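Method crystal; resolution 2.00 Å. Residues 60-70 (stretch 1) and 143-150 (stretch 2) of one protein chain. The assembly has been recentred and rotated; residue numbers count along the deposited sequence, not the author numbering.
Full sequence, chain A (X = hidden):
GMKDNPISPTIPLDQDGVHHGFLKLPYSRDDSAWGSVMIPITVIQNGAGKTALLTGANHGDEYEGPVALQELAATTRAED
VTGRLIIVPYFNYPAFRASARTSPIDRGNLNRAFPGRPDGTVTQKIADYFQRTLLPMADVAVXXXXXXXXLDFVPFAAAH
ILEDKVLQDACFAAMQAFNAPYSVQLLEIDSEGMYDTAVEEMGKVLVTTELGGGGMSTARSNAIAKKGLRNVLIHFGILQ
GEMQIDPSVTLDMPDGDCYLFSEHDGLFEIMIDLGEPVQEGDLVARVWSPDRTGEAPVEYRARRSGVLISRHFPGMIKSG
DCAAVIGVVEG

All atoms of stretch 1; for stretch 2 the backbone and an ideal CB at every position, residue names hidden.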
# COMPACT_ATOMS: atom_id res chain seq x y z
N GLY A 60 21.10 -0.12 3.84
CA GLY A 60 20.95 -0.02 2.38
C GLY A 60 20.96 1.38 1.80
O GLY A 60 21.09 1.52 0.60
N ASP A 61 20.81 2.41 2.65
CA ASP A 61 20.77 3.82 2.22
C ASP A 61 22.06 4.60 2.56
O ASP A 61 22.05 5.84 2.77
CB ASP A 61 19.50 4.52 2.75
CG ASP A 61 19.40 4.55 4.30
OD1 ASP A 61 20.15 3.83 5.00
OD2 ASP A 61 18.57 5.34 4.83
N GLU A 62 23.18 3.87 2.58
CA GLU A 62 24.50 4.40 2.97
C GLU A 62 25.51 4.03 1.86
O GLU A 62 25.86 2.87 1.71
CB GLU A 62 24.92 3.81 4.32
CG GLU A 62 23.99 4.33 5.47
CD GLU A 62 24.25 3.66 6.83
OE1 GLU A 62 25.35 3.07 7.03
OE2 GLU A 62 23.34 3.72 7.70
N TYR A 63 25.98 5.03 1.11
CA TYR A 63 26.53 4.79 -0.23
C TYR A 63 28.02 4.90 -0.42
O TYR A 63 28.53 4.42 -1.41
CB TYR A 63 25.84 5.70 -1.24
CG TYR A 63 24.36 5.37 -1.33
CD1 TYR A 63 23.93 4.29 -2.06
CD2 TYR A 63 23.41 6.12 -0.66
CE1 TYR A 63 22.58 3.93 -2.13
CE2 TYR A 63 22.05 5.78 -0.73
CZ TYR A 63 21.65 4.69 -1.45
OH TYR A 63 20.34 4.36 -1.51
N GLU A 64 28.74 5.55 0.48
CA GLU A 64 30.18 5.75 0.25
C GLU A 64 30.94 4.41 0.16
O GLU A 64 31.78 4.22 -0.74
CB GLU A 64 30.84 6.60 1.34
CG GLU A 64 30.63 8.14 1.28
CD GLU A 64 29.26 8.58 1.80
OE1 GLU A 64 28.50 7.70 2.28
OE2 GLU A 64 28.97 9.81 1.74
N GLY A 65 30.67 3.50 1.09
CA GLY A 65 31.36 2.22 1.11
C GLY A 65 31.07 1.43 -0.16
O GLY A 65 31.98 0.96 -0.83
N PRO A 66 29.80 1.35 -0.53
CA PRO A 66 29.48 0.66 -1.77
C PRO A 66 30.20 1.18 -3.03
O PRO A 66 30.62 0.38 -3.87
CB PRO A 66 27.97 0.85 -1.86
CG PRO A 66 27.54 0.75 -0.44
CD PRO A 66 28.59 1.55 0.30
N VAL A 67 30.34 2.50 -3.16
CA VAL A 67 31.10 3.06 -4.28
C VAL A 67 32.56 2.59 -4.22
O VAL A 67 33.13 2.12 -5.22
CB VAL A 67 31.00 4.60 -4.31
CG1 VAL A 67 31.99 5.19 -5.33
CG2 VAL A 67 29.56 5.03 -4.62
N ALA A 68 33.19 2.75 -3.05
CA ALA A 68 34.60 2.38 -2.88
C ALA A 68 34.84 0.89 -3.14
O ALA A 68 35.86 0.50 -3.75
CB ALA A 68 35.10 2.78 -1.46
N LEU A 69 33.88 0.07 -2.71
CA LEU A 69 34.01 -1.40 -2.82
C LEU A 69 33.70 -1.88 -4.22
O LEU A 69 34.38 -2.81 -4.71
CB LEU A 69 33.16 -2.14 -1.76
CG LEU A 69 33.63 -1.89 -0.31
CD1 LEU A 69 32.65 -2.41 0.76
CD2 LEU A 69 35.02 -2.56 -0.12
N GLN A 70 32.73 -1.26 -4.90
CA GLN A 70 32.51 -1.65 -6.29
C GLN A 70 33.77 -1.34 -7.11
O GLN A 70 34.18 -2.15 -7.92
CB GLN A 70 31.31 -0.96 -6.94
CG GLN A 70 29.97 -1.55 -6.59
CD GLN A 70 29.71 -2.91 -7.30
OE1 GLN A 70 30.55 -3.82 -7.29
NE2 GLN A 70 28.56 -3.03 -7.89
N UNK A 143 33.93 -2.38 7.77
CA UNK A 143 32.49 -2.21 7.62
C UNK A 143 32.11 -0.72 7.56
O UNK A 143 32.17 -0.02 8.57
CB UNK A 143 31.76 -2.90 8.77
N UNK A 144 31.70 -0.27 6.38
CA UNK A 144 31.43 1.13 6.10
C UNK A 144 30.02 1.49 6.52
O UNK A 144 29.08 0.75 6.23
CB UNK A 144 31.64 1.44 4.62
N UNK A 145 29.90 2.61 7.22
CA UNK A 145 28.62 3.24 7.47
C UNK A 145 28.64 4.71 7.12
O UNK A 145 29.68 5.34 7.04
CB UNK A 145 28.22 3.06 8.93
N UNK A 146 27.43 5.23 6.91
CA UNK A 146 27.14 6.66 6.76
C UNK A 146 25.80 6.90 7.47
O UNK A 146 25.19 5.96 7.99
CB UNK A 146 27.09 7.08 5.29
N UNK A 147 25.36 8.15 7.55
CA UNK A 147 24.15 8.47 8.30
C UNK A 147 22.86 7.85 7.81
O UNK A 147 21.97 7.57 8.60
CB UNK A 147 23.97 9.99 8.31
N UNK A 148 22.76 7.64 6.51
CA UNK A 148 21.51 7.20 5.91
C UNK A 148 20.63 8.40 5.59
O UNK A 148 21.04 9.54 5.80
CB UNK A 148 20.78 6.23 6.84
N UNK A 149 19.40 8.14 5.15
CA UNK A 149 18.48 9.20 4.70
C UNK A 149 18.12 10.22 5.79
O UNK A 149 17.76 11.34 5.48
CB UNK A 149 17.19 8.56 4.17
N UNK A 150 18.22 9.84 7.04
CA UNK A 150 17.72 10.66 8.12
C UNK A 150 18.80 11.37 8.93
O UNK A 150 18.47 12.20 9.78
CB UNK A 150 16.88 9.79 9.06

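At position 143 the CA-to-CB bond points away from stretch 1, and the ideal CB has none of its atoms within 5.5 Å. Stretch 1 therefore sets no rule here, and many side chains would be tolerated. The deposited residue is Asp143, which works within its own stretch, with the side chain at 145.

Position 144 is different. Its CA-to-CB bond points toward the start of the helix, and the ideal CB lies 3.6 Å from Gly65 CA. Because Gly65 has no side chain, the helix offers a bare backbone surface there, with the methyls of Leu69 one turn further on. A flat or apolar side chain would suit: an aromatic ring, leucine or methionine. The residue is Phe144, chi1 m. Gly65 CA sits over one face of its ring, 3.8 Å from the centroid, a CH-pi contact, while Leu69 CD1 approaches Phe144 CD2 at 4.0 Å. The fit is reciprocal, since a CB modelled on Gly65 would fall 2.3 Å from Phe144 CB.

At 145 the CB direction is away overall, yet the ideal CB passes 3.4 Å from Glu62 OE1. With a carboxylate so near, a polar or basic side chain would be reasonable, although small ones could also be accommodated. His145 is found, chi1 m, its ND1 3.3 Å from Glu62 OE1. On the other side of the ring, His145 NE2 donates to Asp143 OD2 at 2.8 Å.

Position 146 points toward two acidic side chains: the ideal CB is 3.4 Å from Glu64 OE1 and 4.0 Å from Glu62 CB. Space is short and an acceptor is waiting, so a small donor is favoured, serine or threonine, with cysteine or alanine as less satisfying answers. Ser146 takes the place, and its OG donates to Glu64 OE1 at 2.7 Å. Its backbone contributes as well, Ser146 N donating to Glu62 OE1 at 3.0 Å with a nearly straight geometry. A water extends the link by donating to Ser146 OG and accepting from Gly65 N.

Position 147 faces away, with nothing of stretch 1 near its ideal CB, and its backbone angles are open to most residues. It is Gly147.

Position 148 is far more restrictive. Its phi of 86° and psi of -174° would jam a CB against the preceding carbonyl O, and that CB would also stand only 3.1 Å from Asp61 OD1. Glycine is the clear choice, and Gly148 is present. Its CA makes a CA-H...O contact with Asp61 O at 3.5 Å, and a water donates to that same oxygen while accepting weakly from Gly148 N.

At 149 the CB points sideways, 3.6 Å from Asp61 OD2. The backbone amide supplies the main bond, so many side chains would do, a basic one agreeing with the nearby charge. Lys149 N donates to Asp61 OD2 at 2.9 Å and 173°; the extended side chain carries NZ to a partner elsewhere in the structure.

Position 150 also points sideways, beyond reach of stretch 1, and imposes little. It is Thr150, chi1 p.

Stretch 2, residues 143-150: DFHSGGKT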
# COMPACT_ATOMS: atom_id res chain seq x y z
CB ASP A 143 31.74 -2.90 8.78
CG ASP A 143 30.22 -2.96 8.56
OD1 ASP A 143 29.72 -3.33 7.47
OD2 ASP A 143 29.49 -2.62 9.51
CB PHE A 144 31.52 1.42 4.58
CG PHE A 144 32.92 1.46 4.05
CD1 PHE A 144 33.63 2.63 4.03
CD2 PHE A 144 33.52 0.32 3.54
CE1 PHE A 144 34.90 2.69 3.50
CE2 PHE A 144 34.79 0.36 3.03
CZ PHE A 144 35.49 1.55 3.00
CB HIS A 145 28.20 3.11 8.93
CG HIS A 145 27.84 1.71 9.32
ND1 HIS A 145 26.54 1.31 9.51
CD2 HIS A 145 28.61 0.63 9.57
CE1 HIS A 145 26.52 0.03 9.84
NE2 HIS A 145 27.77 -0.41 9.88
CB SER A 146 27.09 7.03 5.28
OG SER A 146 28.34 6.63 4.71
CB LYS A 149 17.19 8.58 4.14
CG LYS A 149 17.33 8.04 2.72
CD LYS A 149 16.03 7.28 2.30
CE LYS A 149 16.09 6.92 0.82
NZ LYS A 149 14.95 6.08 0.43
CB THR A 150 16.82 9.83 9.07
OG1 THR A 150 17.64 8.95 9.85
CG2 THR A 150 15.80 9.02 8.24
O HOH W 1 23.54 7.95 3.64
O HOH W 2 27.49 1.64 3.54
O HOH W 3 26.24 0.82 5.89
O HOH W 4 29.12 3.92 3.56
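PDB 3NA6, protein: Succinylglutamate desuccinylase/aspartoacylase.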